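Local coordinates for regulator of Ty1 transposition protein 107 (Saccharomyces cerevisiae, PDB 3T7K) that binds phosphorylated histone H2A through its C-terminal tandem BRCT repeats, an interaction that plays a part in DNA damage repair, at residues 148-151 with 156-159; 76-81 with 237-242; 177-182 with 196-201. All coordinates share one frame; numbering follows the deposited sequence.

How the contacts relate
From the N terminus, 76-81 comes first, at the end of helix 72-77 in the first BRCT repeat. Its partner, 237-242, follows only after 155 further residues, so contact 2 closes a long loop that ties the two repeats together. Contacts 1 and 3 both nest inside that loop and follow each other in series, without crossing. Contact 1 closes a short turn between strand 143-147 and helix 154-163; contact 3 then folds the connection after strand 168-172 back over strand 198-201. Contact 1 touches both of the others, about 18 Å from contact 2 and 16 Å from contact 3 between centres, whereas contacts 2 and 3 stay apart.

Contact 1: 148-151 with 156-159; sequences NDIP and TIGS
I150 and I157 pack against each other, and both isoleucines also touch a flat side chain, that of W229 on helix 229-237. The CB of P151 points away from 156-159, and its side chain touches T203. Contact across the turn is aliphatic. The terminal methyl CD1 of I157 lies in the fork of the I150 side chain, 3.4 Å from I150 CG1 and equally near I150 CG2, with I150 CB behind at 4.0 Å. The two side chains cross obliquely. I157 reaches this position because its outer part is extended (chi2 167°), carrying the methyl out from the helix. Both close pairs are nearer than usual van der Waals contact. In the fold this is the connection from strand 143-147, an inner strand of the sheet between 168-172 and 198-201, into helix 154-163, the first strand-to-helix turn of the second BRCT repeat. I150 also packs on I201 of the adjacent strand, and the carboxylate of D149 is hydrogen-bonded to T203, fixing the loop against the segment after strand 198-201. The helix looks outward on another side: T156 packs on an apolar side chain of the bound peptide, and the hydroxyl of S159 is hydrogen-bonded to K76 of the first repeat.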
loop_
_atom_site.group_PDB
_atom_site.type_symbol
_atom_site.label_atom_id
_atom_site.label_comp_id
_atom_site.label_asym_id
_atom_site.label_seq_id
_atom_site.Cartn_x
_atom_site.Cartn_y
_atom_site.Cartn_z
ATOM N N ASN C 148 16.562 29.746 -3.448
ATOM C CA ASN C 148 15.240 30.274 -3.143
ATOM C C ASN C 148 14.552 30.886 -4.347
ATOM O O ASN C 148 13.332 30.996 -4.368
ATOM C CB ASN C 148 15.322 31.317 -2.020
ATOM C CG ASN C 148 13.997 31.504 -1.303
ATOM O OD1 ASN C 148 12.988 30.924 -1.690
ATOM N ND2 ASN C 148 13.996 32.318 -0.250
ATOM N N ASP C 149 15.328 31.284 -5.347
ATOM C CA ASP C 149 14.765 31.946 -6.522
ATOM C C ASP C 149 14.504 30.993 -7.684
ATOM O O ASP C 149 14.505 31.404 -8.847
ATOM C CB ASP C 149 15.664 33.100 -6.987
ATOM C CG ASP C 149 16.956 32.621 -7.622
ATOM O OD1 ASP C 149 17.768 33.481 -8.036
ATOM O OD2 ASP C 149 17.170 31.390 -7.704
ATOM N N ILE C 150 14.299 29.717 -7.373
ATOM C CA ILE C 150 14.013 28.738 -8.408
ATOM C C ILE C 150 12.609 28.981 -8.962
ATOM O O ILE C 150 11.653 29.115 -8.203
ATOM C CB ILE C 150 14.157 27.283 -7.881
ATOM C CG1 ILE C 150 14.267 26.295 -9.045
ATOM C CG2 ILE C 150 13.014 26.923 -6.930
ATOM C CD1 ILE C 150 15.662 26.186 -9.670
ATOM N N PRO C 151 12.496 29.091 -10.292
ATOM C CA PRO C 151 11.218 29.209 -11.007
ATOM C C PRO C 151 10.244 28.072 -10.685
ATOM O O PRO C 151 10.578 26.897 -10.851
ATOM C CB PRO C 151 11.634 29.164 -12.486
ATOM C CG PRO C 151 13.115 28.838 -12.492
ATOM C CD PRO C 151 13.640 29.311 -11.188
ATOM N N THR C 156 6.731 24.021 -4.427
ATOM C CA THR C 156 6.267 23.127 -5.477
ATOM C C THR C 156 7.387 22.212 -5.919
ATOM O O THR C 156 7.284 20.977 -5.843
ATOM C CB THR C 156 5.827 23.924 -6.706
ATOM O OG1 THR C 156 4.615 24.618 -6.401
ATOM C CG2 THR C 156 5.583 22.994 -7.891
ATOM N N ILE C 157 8.462 22.835 -6.394
ATOM C CA ILE C 157 9.629 22.101 -6.830
ATOM C C ILE C 157 10.083 21.177 -5.716
ATOM O O ILE C 157 10.470 20.040 -5.959
ATOM C CB ILE C 157 10.745 23.055 -7.253
ATOM C CG1 ILE C 157 10.391 23.649 -8.613
ATOM C CG2 ILE C 157 12.088 22.323 -7.305
ATOM C CD1 ILE C 157 11.243 24.830 -8.992
ATOM N N GLY C 158 9.992 21.649 -4.483
ATOM C CA GLY C 158 10.331 20.818 -3.344
ATOM C C GLY C 158 9.434 19.601 -3.243
ATOM O O GLY C 158 9.896 18.497 -2.962
ATOM N N SER C 159 8.142 19.810 -3.472
ATOM C CA SER C 159 7.157 18.754 -3.316
ATOM C C SER C 159 7.365 17.687 -4.381
ATOM O O SER C 159 7.333 16.498 -4.076
ATOM C CB SER C 159 5.738 19.329 -3.388
ATOM O OG SER C 159 4.781 18.325 -3.088
#

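Contact 2: 76-81 with 237-242; sequences KSLSFE and FHLNVD
L78 and F237 come nearest in the backbone, their CA atoms 7.6 Å apart, where two helix ends face each other: a type I turn from S77 to F80 leads out of helix 72-77, and a Schellman motif with L239 at positive phi (41°) ends helix 229-237. The CB of L78 points toward the other segment, and CD1 reaches the edge of the F237 ring, near its plane, 4.0 Å from F237 CD1; the two side chains cross at about a right angle. The CB of F237 heads away, yet with CG beside its own backbone N (chi1 -74°) the ring swings back to L78. L239 packs beside the backbone of L78, its CD2 3.8 Å from L78 O. F80 N to S77 O closes the turn; one residue earlier K76 O accepts both the amide and the hydroxyl of S79, the latter in the carbonyl plane. Such packing belongs to the interface between tandem BRCT repeats, where a helix of the first meets two of the second: L78 also touches I236 of helix 229-237, and S79 meets A163 of helix 154-163. L239 touches I125 and K128 of helix 123-128, between the repeats in sequence.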
loop_
_atom_site.group_PDB
_atom_site.type_symbol
_atom_site.label_atom_id
_atom_site.label_comp_id
_atom_site.label_asym_id
_atom_site.label_seq_id
_atom_site.Cartn_x
_atom_site.Cartn_y
_atom_site.Cartn_z
ATOM N N LYS C 76 4.642 14.364 -10.826
ATOM C CA LYS C 76 4.345 13.533 -9.662
ATOM C C LYS C 76 3.717 12.210 -10.066
ATOM O O LYS C 76 3.919 11.193 -9.398
ATOM C CB LYS C 76 3.426 14.247 -8.677
ATOM C CG LYS C 76 4.145 15.111 -7.642
ATOM C CD LYS C 76 3.119 15.891 -6.819
ATOM C CE LYS C 76 3.767 16.701 -5.712
ATOM N NZ LYS C 76 2.735 17.444 -4.934
ATOM N N SER C 77 2.940 12.220 -11.147
ATOM C CA SER C 77 2.299 10.980 -11.572
ATOM C C SER C 77 3.380 9.932 -11.831
ATOM O O SER C 77 3.127 8.727 -11.744
ATOM C CB SER C 77 1.458 11.194 -12.825
ATOM O OG SER C 77 2.261 11.164 -13.986
ATOM N N LEU C 78 4.596 10.387 -12.131
ATOM C CA LEU C 78 5.691 9.452 -12.389
ATOM C C LEU C 78 6.266 8.835 -11.114
ATOM O O LEU C 78 7.182 8.014 -11.175
ATOM C CB LEU C 78 6.783 10.088 -13.258
ATOM C CG LEU C 78 6.308 10.185 -14.712
ATOM C CD1 LEU C 78 7.116 11.193 -15.511
ATOM C CD2 LEU C 78 6.340 8.797 -15.375
ATOM N N SER C 79 5.717 9.215 -9.964
ATOM C CA SER C 79 6.021 8.496 -8.731
ATOM C C SER C 79 4.791 7.803 -8.145
ATOM O O SER C 79 4.736 7.560 -6.941
ATOM C CB SER C 79 6.598 9.426 -7.670
ATOM O OG SER C 79 5.644 10.422 -7.366
ATOM N N PHE C 80 3.804 7.491 -8.980
ATOM C CA PHE C 80 2.703 6.669 -8.504
ATOM C C PHE C 80 3.227 5.252 -8.238
ATOM O O PHE C 80 4.273 4.853 -8.770
ATOM C CB PHE C 80 1.550 6.666 -9.508
ATOM C CG PHE C 80 0.784 7.958 -9.558
ATOM C CD1 PHE C 80 1.099 9.002 -8.708
ATOM C CD2 PHE C 80 -0.261 8.121 -10.445
ATOM C CE1 PHE C 80 0.390 10.199 -8.757
ATOM C CE2 PHE C 80 -0.976 9.300 -10.505
ATOM C CZ PHE C 80 -0.648 10.348 -9.653
ATOM N N GLU C 81 2.502 4.490 -7.426
ATOM C CA GLU C 81 2.992 3.208 -6.933
ATOM C C GLU C 81 2.032 2.030 -7.171
ATOM O O GLU C 81 1.416 1.517 -6.231
ATOM C CB GLU C 81 3.300 3.347 -5.446
ATOM C CG GLU C 81 4.378 4.412 -5.161
ATOM C CD GLU C 81 4.537 4.704 -3.675
ATOM O OE1 GLU C 81 3.953 3.961 -2.852
ATOM O OE2 GLU C 81 5.238 5.682 -3.332
ATOM N N PHE C 237 11.394 12.366 -16.221
ATOM C CA PHE C 237 10.796 11.879 -17.468
ATOM C C PHE C 237 11.388 10.562 -17.925
ATOM O O PHE C 237 10.719 9.786 -18.591
ATOM C CB PHE C 237 10.965 12.892 -18.595
ATOM C CG PHE C 237 10.077 14.072 -18.471
ATOM C CD1 PHE C 237 8.961 14.021 -17.664
ATOM C CD2 PHE C 237 10.362 15.243 -19.154
ATOM C CE1 PHE C 237 8.132 15.113 -17.539
ATOM C CE2 PHE C 237 9.544 16.339 -19.035
ATOM C CZ PHE C 237 8.422 16.273 -18.226
ATOM N N HIS C 238 12.656 10.330 -17.593
ATOM C CA HIS C 238 13.325 9.083 -17.938
ATOM C C HIS C 238 13.308 8.100 -16.773
ATOM O O HIS C 238 13.803 6.980 -16.899
ATOM C CB HIS C 238 14.784 9.358 -18.319
ATOM C CG HIS C 238 14.949 10.082 -19.619
ATOM N ND1 HIS C 238 15.953 10.999 -19.839
ATOM C CD2 HIS C 238 14.243 10.012 -20.773
ATOM C CE1 HIS C 238 15.852 11.474 -21.067
ATOM N NE2 HIS C 238 14.827 10.887 -21.658
ATOM N N LEU C 239 12.770 8.526 -15.632
ATOM C CA LEU C 239 12.915 7.768 -14.388
ATOM C C LEU C 239 14.325 7.185 -14.227
ATOM O O LEU C 239 14.507 6.065 -13.744
ATOM C CB LEU C 239 11.851 6.675 -14.276
ATOM C CG LEU C 239 10.471 7.260 -13.972
ATOM C CD1 LEU C 239 9.443 6.157 -13.697
ATOM C CD2 LEU C 239 10.583 8.184 -12.789
ATOM N N ASN C 240 15.326 7.965 -14.625
ATOM C CA ASN C 240 16.708 7.557 -14.447
ATOM C C ASN C 240 17.617 8.784 -14.355
ATOM O O ASN C 240 17.487 9.719 -15.147
ATOM C CB ASN C 240 17.150 6.690 -15.615
ATOM C CG ASN C 240 18.592 6.236 -15.487
ATOM O OD1 ASN C 240 18.953 5.567 -14.520
ATOM N ND2 ASN C 240 19.421 6.585 -16.473
ATOM N N VAL C 241 18.506 8.803 -13.371
ATOM C CA VAL C 241 19.543 9.829 -13.348
ATOM C C VAL C 241 20.715 9.339 -14.176
ATOM O O VAL C 241 21.360 8.354 -13.829
ATOM C CB VAL C 241 20.024 10.131 -11.924
ATOM C CG1 VAL C 241 21.310 10.937 -11.968
ATOM C CG2 VAL C 241 18.948 10.886 -11.172
ATOM N N ASP C 242 20.985 10.008 -15.286
ATOM C CA ASP C 242 22.123 9.623 -16.109
ATOM C C ASP C 242 23.323 10.500 -15.753
ATOM O O ASP C 242 23.359 11.678 -16.095
ATOM C CB ASP C 242 21.775 9.774 -17.584
ATOM C CG ASP C 242 22.953 9.510 -18.492
ATOM O OD1 ASP C 242 23.891 8.775 -18.081
ATOM O OD2 ASP C 242 22.935 10.048 -19.621
#

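Contact 3: 177-182 with 196-201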
loop_
_atom_site.group_PDB
_atom_site.type_symbol
_atom_site.label_atom_id
_atom_site.label_comp_id
_atom_site.label_asym_id
_atom_site.label_seq_id
_atom_site.Cartn_x
_atom_site.Cartn_y
_atom_site.Cartn_z
ATOM N N CYS C 177 23.445 33.315 1.834
ATOM C CA CYS C 177 23.915 32.085 2.478
ATOM C C CYS C 177 25.434 31.947 2.619
ATOM O O CYS C 177 26.203 32.340 1.741
ATOM C CB CYS C 177 23.359 30.852 1.759
ATOM S SG CYS C 177 24.277 30.426 0.273
ATOM N N THR C 178 25.842 31.370 3.745
ATOM C CA THR C 178 27.235 31.051 4.010
ATOM C C THR C 178 27.413 29.551 3.858
ATOM O O THR C 178 26.432 28.812 3.751
ATOM C CB THR C 178 27.599 31.369 5.457
ATOM O OG1 THR C 178 26.837 30.508 6.320
ATOM C CG2 THR C 178 27.299 32.829 5.789
ATOM N N PHE C 179 28.662 29.097 3.885
ATOM C CA PHE C 179 28.948 27.666 3.802
ATOM C C PHE C 179 28.183 26.867 4.854
ATOM O O PHE C 179 27.672 25.782 4.571
ATOM C CB PHE C 179 30.449 27.394 3.912
ATOM C CG PHE C 179 30.785 25.943 4.113
ATOM C CD1 PHE C 179 30.886 25.084 3.028
ATOM C CD2 PHE C 179 30.990 25.437 5.382
ATOM C CE1 PHE C 179 31.192 23.753 3.204
ATOM C CE2 PHE C 179 31.297 24.100 5.568
ATOM C CZ PHE C 179 31.395 23.255 4.474
ATOM N N GLU C 180 28.082 27.404 6.063
ATOM C CA GLU C 180 27.436 26.667 7.145
ATOM C C GLU C 180 25.961 26.349 6.848
ATOM O O GLU C 180 25.405 25.398 7.404
ATOM C CB GLU C 180 27.590 27.405 8.477
ATOM C CG GLU C 180 29.017 27.379 9.044
ATOM C CD GLU C 180 29.886 28.551 8.578
ATOM O OE1 GLU C 180 29.471 29.285 7.654
ATOM O OE2 GLU C 180 30.986 28.745 9.152
ATOM N N ASP C 181 25.340 27.133 5.966
ATOM C CA ASP C 181 23.951 26.885 5.555
ATOM C C ASP C 181 23.807 25.694 4.612
ATOM O O ASP C 181 22.720 25.151 4.455
ATOM C CB ASP C 181 23.356 28.121 4.873
ATOM C CG ASP C 181 23.298 29.323 5.797
ATOM O OD1 ASP C 181 23.022 29.123 7.005
ATOM O OD2 ASP C 181 23.545 30.460 5.317
ATOM N N ILE C 182 24.897 25.300 3.968
ATOM C CA ILE C 182 24.832 24.215 3.002
ATOM C C ILE C 182 24.833 22.864 3.681
ATOM O O ILE C 182 25.736 22.550 4.447
ATOM C CB ILE C 182 26.001 24.280 2.026
ATOM C CG1 ILE C 182 26.075 25.674 1.403
ATOM C CG2 ILE C 182 25.850 23.215 0.955
ATOM C CD1 ILE C 182 27.211 25.827 0.425
ATOM N N PHE C 196 27.898 12.109 -4.332
ATOM C CA PHE C 196 28.236 13.520 -4.236
ATOM C C PHE C 196 27.990 14.008 -2.819
ATOM O O PHE C 196 26.909 13.816 -2.278
ATOM C CB PHE C 196 27.423 14.324 -5.242
ATOM C CG PHE C 196 27.899 14.169 -6.652
ATOM C CD1 PHE C 196 29.045 14.817 -7.077
ATOM C CD2 PHE C 196 27.203 13.374 -7.552
ATOM C CE1 PHE C 196 29.498 14.684 -8.373
ATOM C CE2 PHE C 196 27.642 13.238 -8.849
ATOM C CZ PHE C 196 28.800 13.901 -9.268
ATOM N N LYS C 197 29.004 14.612 -2.207
ATOM C CA LYS C 197 28.842 15.160 -0.872
ATOM C C LYS C 197 27.908 16.380 -0.886
ATOM O O LYS C 197 27.148 16.612 0.061
ATOM C CB LYS C 197 30.210 15.507 -0.277
ATOM C CG LYS C 197 30.176 16.161 1.086
ATOM C CD LYS C 197 29.780 15.158 2.156
ATOM C CE LYS C 197 30.040 15.733 3.542
ATOM N NZ LYS C 197 31.309 16.526 3.547
ATOM N N TYR C 198 27.968 17.175 -1.946
ATOM C CA TYR C 198 27.124 18.359 -2.028
ATOM C C TYR C 198 26.378 18.428 -3.340
ATOM O O TYR C 198 26.987 18.378 -4.414
ATOM C CB TYR C 198 27.950 19.635 -1.899
ATOM C CG TYR C 198 28.681 19.749 -0.597
ATOM C CD1 TYR C 198 28.037 20.211 0.542
ATOM C CD2 TYR C 198 30.017 19.392 -0.504
ATOM C CE1 TYR C 198 28.720 20.320 1.753
ATOM C CE2 TYR C 198 30.704 19.495 0.690
ATOM C CZ TYR C 198 30.053 19.961 1.813
ATOM O OH TYR C 198 30.746 20.059 2.991
ATOM N N VAL C 199 25.068 18.597 -3.240
ATOM C CA VAL C 199 24.214 18.664 -4.406
ATOM C C VAL C 199 23.420 19.935 -4.307
ATOM O O VAL C 199 22.769 20.195 -3.295
ATOM C CB VAL C 199 23.218 17.463 -4.484
ATOM C CG1 VAL C 199 22.500 17.487 -5.808
ATOM C CG2 VAL C 199 23.963 16.162 -4.338
ATOM N N LEU C 200 23.470 20.739 -5.359
ATOM C CA LEU C 200 22.785 22.017 -5.356
ATOM C C LEU C 200 22.048 22.200 -6.663
ATOM O O LEU C 200 22.552 21.827 -7.724
ATOM C CB LEU C 200 23.779 23.171 -5.159
ATOM C CG LEU C 200 24.700 23.134 -3.928
ATOM C CD1 LEU C 200 25.988 22.336 -4.199
ATOM C CD2 LEU C 200 25.070 24.540 -3.504
ATOM N N ILE C 201 20.858 22.785 -6.583
ATOM C CA ILE C 201 20.077 23.066 -7.764
ATOM C C ILE C 201 20.074 24.563 -7.836
ATOM O O ILE C 201 19.745 25.228 -6.860
ATOM C CB ILE C 201 18.629 22.578 -7.619
ATOM C CG1 ILE C 201 18.602 21.058 -7.474
ATOM C CG2 ILE C 201 17.813 23.004 -8.825
ATOM C CD1 ILE C 201 17.195 20.480 -7.223
#
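Y198 receives two side chains from 177-182, F179 at its phenolic end and I182 nearer its root. The F179 ring presents its edge, with Y198 OH near the plane of that ring and 3.6 Å from F179 CZ; F179 CE1 comes to 4.2 Å from Y198 CZ. I182 approaches the tyrosine obliquely, its CG2 methyl 3.7 Å from Y198 CD1. Each of these side chains crosses Y198 at about a right angle. F179 gets there because CG stands opposite the backbone N (chi1 168°), which throws the ring out to the tyrosine. Behind the pair, a 3-10 turn over 179-181 sets the spacing: I182 N is hydrogen-bonded to F179 O, and T178 N reaches D181 OD2 at 2.9 Å from above the carboxylate plane. D181 also pairs with R173 and E180 with R218, linking the turn to its neighbours. Y198 stands on strand 198-201, central in the sheet of the second BRCT repeat, and packs on I215 of helix 205-218. Its hydroxyl is hydrogen-bonded to D219, which also forms a salt bridge with K197. A phenylalanine in its place has no hydroxyl, and D219 would probably lose this partner, keeping K197, while the edge of F179 would face a gap. The contact itself has no hydrogen bond across it; the hydroxyl of the buried Y198 is satisfied by D219, whose salt bridge with K197 would probably favour its ionised form.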